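Cytochrome P450 (CYP102L1) (Mycobacterium phage Adler, PDB 6N6Q) is a haem-binding cytochrome P450 encoded by a mycobacteriophage and probably acts as a monooxygenase that activates oxygen at its iron. Local coordinates at residues R382-D387 with E394-E399. Residues are numbered along the deposited sequence; the frame is centred on the assembly and turned at random.
Sequences RSWGPD and ERMSTE
Arg395 reaches from its short 3-10 turn to Trp384 and Asp387, its CB pointing toward segment 382-387. CG stands anti to the backbone N (chi1 174°), which carries the chain out to the indole, where CD lies 3.6 Å from CE3 of Trp384 and obliquely to the ring. A bend about CG-CD (chi3 -39°) turns NE aside to a salt bridge with Glu337. Glu337 and Arg340 belong to the ExxR motif of helix 329-341, the K helix of P450s; with Arg395, from the PERF-like sequence, they make up the family's Glu-Arg-Arg triad, a hallmark of the fold's core on the proximal side of the haem. Both terminal nitrogens of the guanidinium hold Asp387, each on a different oxygen. NH1 donates to OD1 of Asp387 at 3.1 Å in a salt bridge; the acceptor lies in the guanidinium plane, yet the nitrogen stands well above the carboxylate plane. NH2 gives a shorter but more bent bond, 2.8 Å to the backbone O of Asp387 (N-H...O 138°). OD2 of the same carboxylate pairs with Lys392. Next along the chain, Met396 crosses the indole at about a right angle in a Met-aromatic contact: its SD sits 3.6 Å from CZ3 of Trp384, and CE comes within 3.8 Å of CH2 of that ring. NE1 of Trp384 donates to the backbone O of Ile408.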
ATOM      1  N   ARG A 382     -10.087   3.297  21.364  1.00 67.78           N
ATOM      2  CA  ARG A 382     -10.187   4.247  22.467  1.00 65.30           C
ATOM      3  C   ARG A 382      -8.860   4.438  23.193  1.00 62.00           C
ATOM      4  O   ARG A 382      -8.667   5.471  23.842  1.00 64.45           O
ATOM      5  CB  ARG A 382     -11.267   3.781  23.448  1.00 75.40           C
ATOM      6  CG  ARG A 382     -11.699   4.824  24.467  1.00 84.34           C
ATOM      7  CD  ARG A 382     -12.966   4.392  25.193  1.00 90.74           C
ATOM      8  NE  ARG A 382     -12.789   3.139  25.924  1.00 87.96           N
ATOM      9  CZ  ARG A 382     -12.498   3.064  27.219  1.00100.09           C
ATOM     10  NH1 ARG A 382     -12.352   4.172  27.934  1.00 88.62           N
ATOM     11  NH2 ARG A 382     -12.355   1.881  27.802  1.00100.74           N
ATOM     12  N   SER A 383      -7.937   3.479  23.087  1.00 63.46           N
ATOM     13  CA  SER A 383      -6.636   3.600  23.735  1.00 56.07           C
ATOM     14  C   SER A 383      -5.778   4.711  23.140  1.00 64.53           C
ATOM     15  O   SER A 383      -4.771   5.083  23.752  1.00 60.88           O
ATOM     16  CB  SER A 383      -5.889   2.268  23.658  1.00 56.39           C
ATOM     17  OG  SER A 383      -5.824   1.791  22.324  1.00 64.01           O
ATOM     18  N   TRP A 384      -6.139   5.242  21.974  1.00 65.50           N
ATOM     19  CA  TRP A 384      -5.449   6.392  21.401  1.00 64.57           C
ATOM     20  C   TRP A 384      -5.921   7.716  21.990  1.00 68.39           C
ATOM     21  O   TRP A 384      -5.574   8.776  21.457  1.00 59.44           O
ATOM     22  CB  TRP A 384      -5.623   6.410  19.879  1.00 62.60           C
ATOM     23  CG  TRP A 384      -4.741   5.437  19.161  1.00 57.26           C
ATOM     24  CD1 TRP A 384      -5.023   4.133  18.869  1.00 55.64           C
ATOM     25  CD2 TRP A 384      -3.429   5.688  18.645  1.00 58.94           C
ATOM     26  NE1 TRP A 384      -3.968   3.558  18.204  1.00 58.04           N
ATOM     27  CE2 TRP A 384      -2.977   4.492  18.053  1.00 62.60           C
ATOM     28  CE3 TRP A 384      -2.592   6.808  18.626  1.00 56.49           C
ATOM     29  CZ2 TRP A 384      -1.727   4.386  17.447  1.00 58.78           C
ATOM     30  CZ3 TRP A 384      -1.351   6.701  18.027  1.00 56.17           C
ATOM     31  CH2 TRP A 384      -0.930   5.498  17.445  1.00 55.21           C
ATOM     32  N   GLY A 385      -6.697   7.679  23.070  1.00 67.59           N
ATOM     33  CA  GLY A 385      -7.202   8.880  23.688  1.00 65.37           C
ATOM     34  C   GLY A 385      -8.616   9.196  23.246  1.00 67.84           C
ATOM     35  O   GLY A 385      -9.154   8.586  22.316  1.00 69.94           O
ATOM     36  N   PRO A 386      -9.249  10.167  23.912  1.00 69.21           N
ATOM     37  CA  PRO A 386     -10.634  10.519  23.560  1.00 66.64           C
ATOM     38  C   PRO A 386     -10.772  11.216  22.217  1.00 61.91           C
ATOM     39  O   PRO A 386     -11.900  11.337  21.722  1.00 63.09           O
ATOM     40  CB  PRO A 386     -11.061  11.442  24.708  1.00 61.55           C
ATOM     41  CG  PRO A 386      -9.784  12.036  25.200  1.00 57.96           C
ATOM     42  CD  PRO A 386      -8.739  10.967  25.039  1.00 62.28           C
ATOM     43  N   ASP A 387      -9.677  11.676  21.617  1.00 62.71           N
ATOM     44  CA  ASP A 387      -9.702  12.362  20.329  1.00 65.96           C
ATOM     45  C   ASP A 387      -9.137  11.483  19.217  1.00 64.23           C
ATOM     46  O   ASP A 387      -8.432  11.957  18.324  1.00 64.18           O
ATOM     47  CB  ASP A 387      -8.936  13.682  20.404  1.00 67.03           C
ATOM     48  CG  ASP A 387      -7.481  13.493  20.796  1.00 73.38           C
ATOM     49  OD1 ASP A 387      -7.105  12.370  21.196  1.00 69.67           O
ATOM     50  OD2 ASP A 387      -6.709  14.472  20.700  1.00 73.63           O
ATOM     51  N   GLU A 394       0.536  15.959  15.460  1.00 60.39           N
ATOM     52  CA  GLU A 394       1.404  16.010  16.631  1.00 60.87           C
ATOM     53  C   GLU A 394       1.207  14.810  17.549  1.00 64.36           C
ATOM     54  O   GLU A 394       2.073  14.532  18.387  1.00 58.37           O
ATOM     55  CB  GLU A 394       1.173  17.308  17.409  1.00 63.10           C
ATOM     56  CG  GLU A 394       1.732  18.558  16.740  1.00 70.07           C
ATOM     57  CD  GLU A 394       0.736  19.238  15.815  1.00 81.61           C
ATOM     58  OE1 GLU A 394      -0.229  18.573  15.372  1.00 68.16           O
ATOM     59  OE2 GLU A 394       0.917  20.444  15.536  1.00 69.29           O
ATOM     60  N   ARG A 395       0.090  14.094  17.404  1.00 57.57           N
ATOM     61  CA  ARG A 395      -0.148  12.895  18.200  1.00 61.78           C
ATOM     62  C   ARG A 395       0.905  11.825  17.944  1.00 63.05           C
ATOM     63  O   ARG A 395       1.288  11.100  18.870  1.00 64.72           O
ATOM     64  CB  ARG A 395      -1.541  12.346  17.889  1.00 69.06           C
ATOM     65  CG  ARG A 395      -1.865  11.013  18.534  1.00 64.82           C
ATOM     66  CD  ARG A 395      -2.878  10.243  17.701  1.00 62.40           C
ATOM     67  NE  ARG A 395      -3.904  11.114  17.134  1.00 58.29           N
ATOM     68  CZ  ARG A 395      -4.967  11.553  17.800  1.00 64.00           C
ATOM     69  NH1 ARG A 395      -5.146  11.210  19.070  1.00 60.42           N
ATOM     70  NH2 ARG A 395      -5.851  12.338  17.199  1.00 59.65           N
ATOM     71  N   MET A 396       1.389  11.716  16.708  1.00 58.46           N
ATOM     72  CA  MET A 396       2.267  10.620  16.316  1.00 63.73           C
ATOM     73  C   MET A 396       3.727  10.852  16.683  1.00 64.22           C
ATOM     74  O   MET A 396       4.594  10.124  16.187  1.00 68.41           O
ATOM     75  CB  MET A 396       2.142  10.365  14.811  1.00 57.97           C
ATOM     76  CG  MET A 396       0.734  10.007  14.367  1.00 55.88           C
ATOM     77  SD  MET A 396       0.057   8.611  15.288  1.00 59.97           S
ATOM     78  CE  MET A 396       1.174   7.301  14.792  1.00 57.38           C
ATOM     79  N   SER A 397       4.023  11.831  17.534  1.00 65.14           N
ATOM     80  CA  SER A 397       5.390  12.019  17.994  1.00 67.57           C
ATOM     81  C   SER A 397       5.766  10.935  19.001  1.00 73.24           C
ATOM     82  O   SER A 397       4.910  10.294  19.618  1.00 71.64           O
ATOM     83  CB  SER A 397       5.562  13.401  18.624  1.00 64.17           C
ATOM     84  OG  SER A 397       4.875  13.486  19.860  1.00 68.69           O
ATOM     85  N   THR A 398       7.076  10.734  19.163  1.00 77.69           N
ATOM     86  CA  THR A 398       7.558   9.697  20.070  1.00 77.98           C
ATOM     87  C   THR A 398       7.173   9.991  21.515  1.00 75.97           C
ATOM     88  O   THR A 398       6.881   9.064  22.281  1.00 79.96           O
ATOM     89  CB  THR A 398       9.076   9.549  19.939  1.00 81.80           C
ATOM     90  OG1 THR A 398       9.415   9.269  18.574  1.00 69.43           O
ATOM     91  CG2 THR A 398       9.586   8.416  20.817  1.00 83.73           C
ATOM     92  N   GLU A 399       7.148  11.267  21.904  1.00 79.56           N
ATOM     93  CA  GLU A 399       6.782  11.606  23.276  1.00 80.85           C
ATOM     94  C   GLU A 399       5.281  11.473  23.503  1.00 77.87           C
ATOM     95  O   GLU A 399       4.851  10.963  24.544  1.00 83.85           O
ATOM     96  CB  GLU A 399       7.249  13.021  23.615  1.00 82.77           C
ATOM     97  CG  GLU A 399       8.757  13.175  23.719  1.00 92.73           C
ATOM     98  CD  GLU A 399       9.377  12.197  24.699  1.00 98.40           C
ATOM     99  OE1 GLU A 399      10.271  11.426  24.288  1.00101.67           O
ATOM    100  OE2 GLU A 399       8.962  12.191  25.878  1.00 93.53           O
TER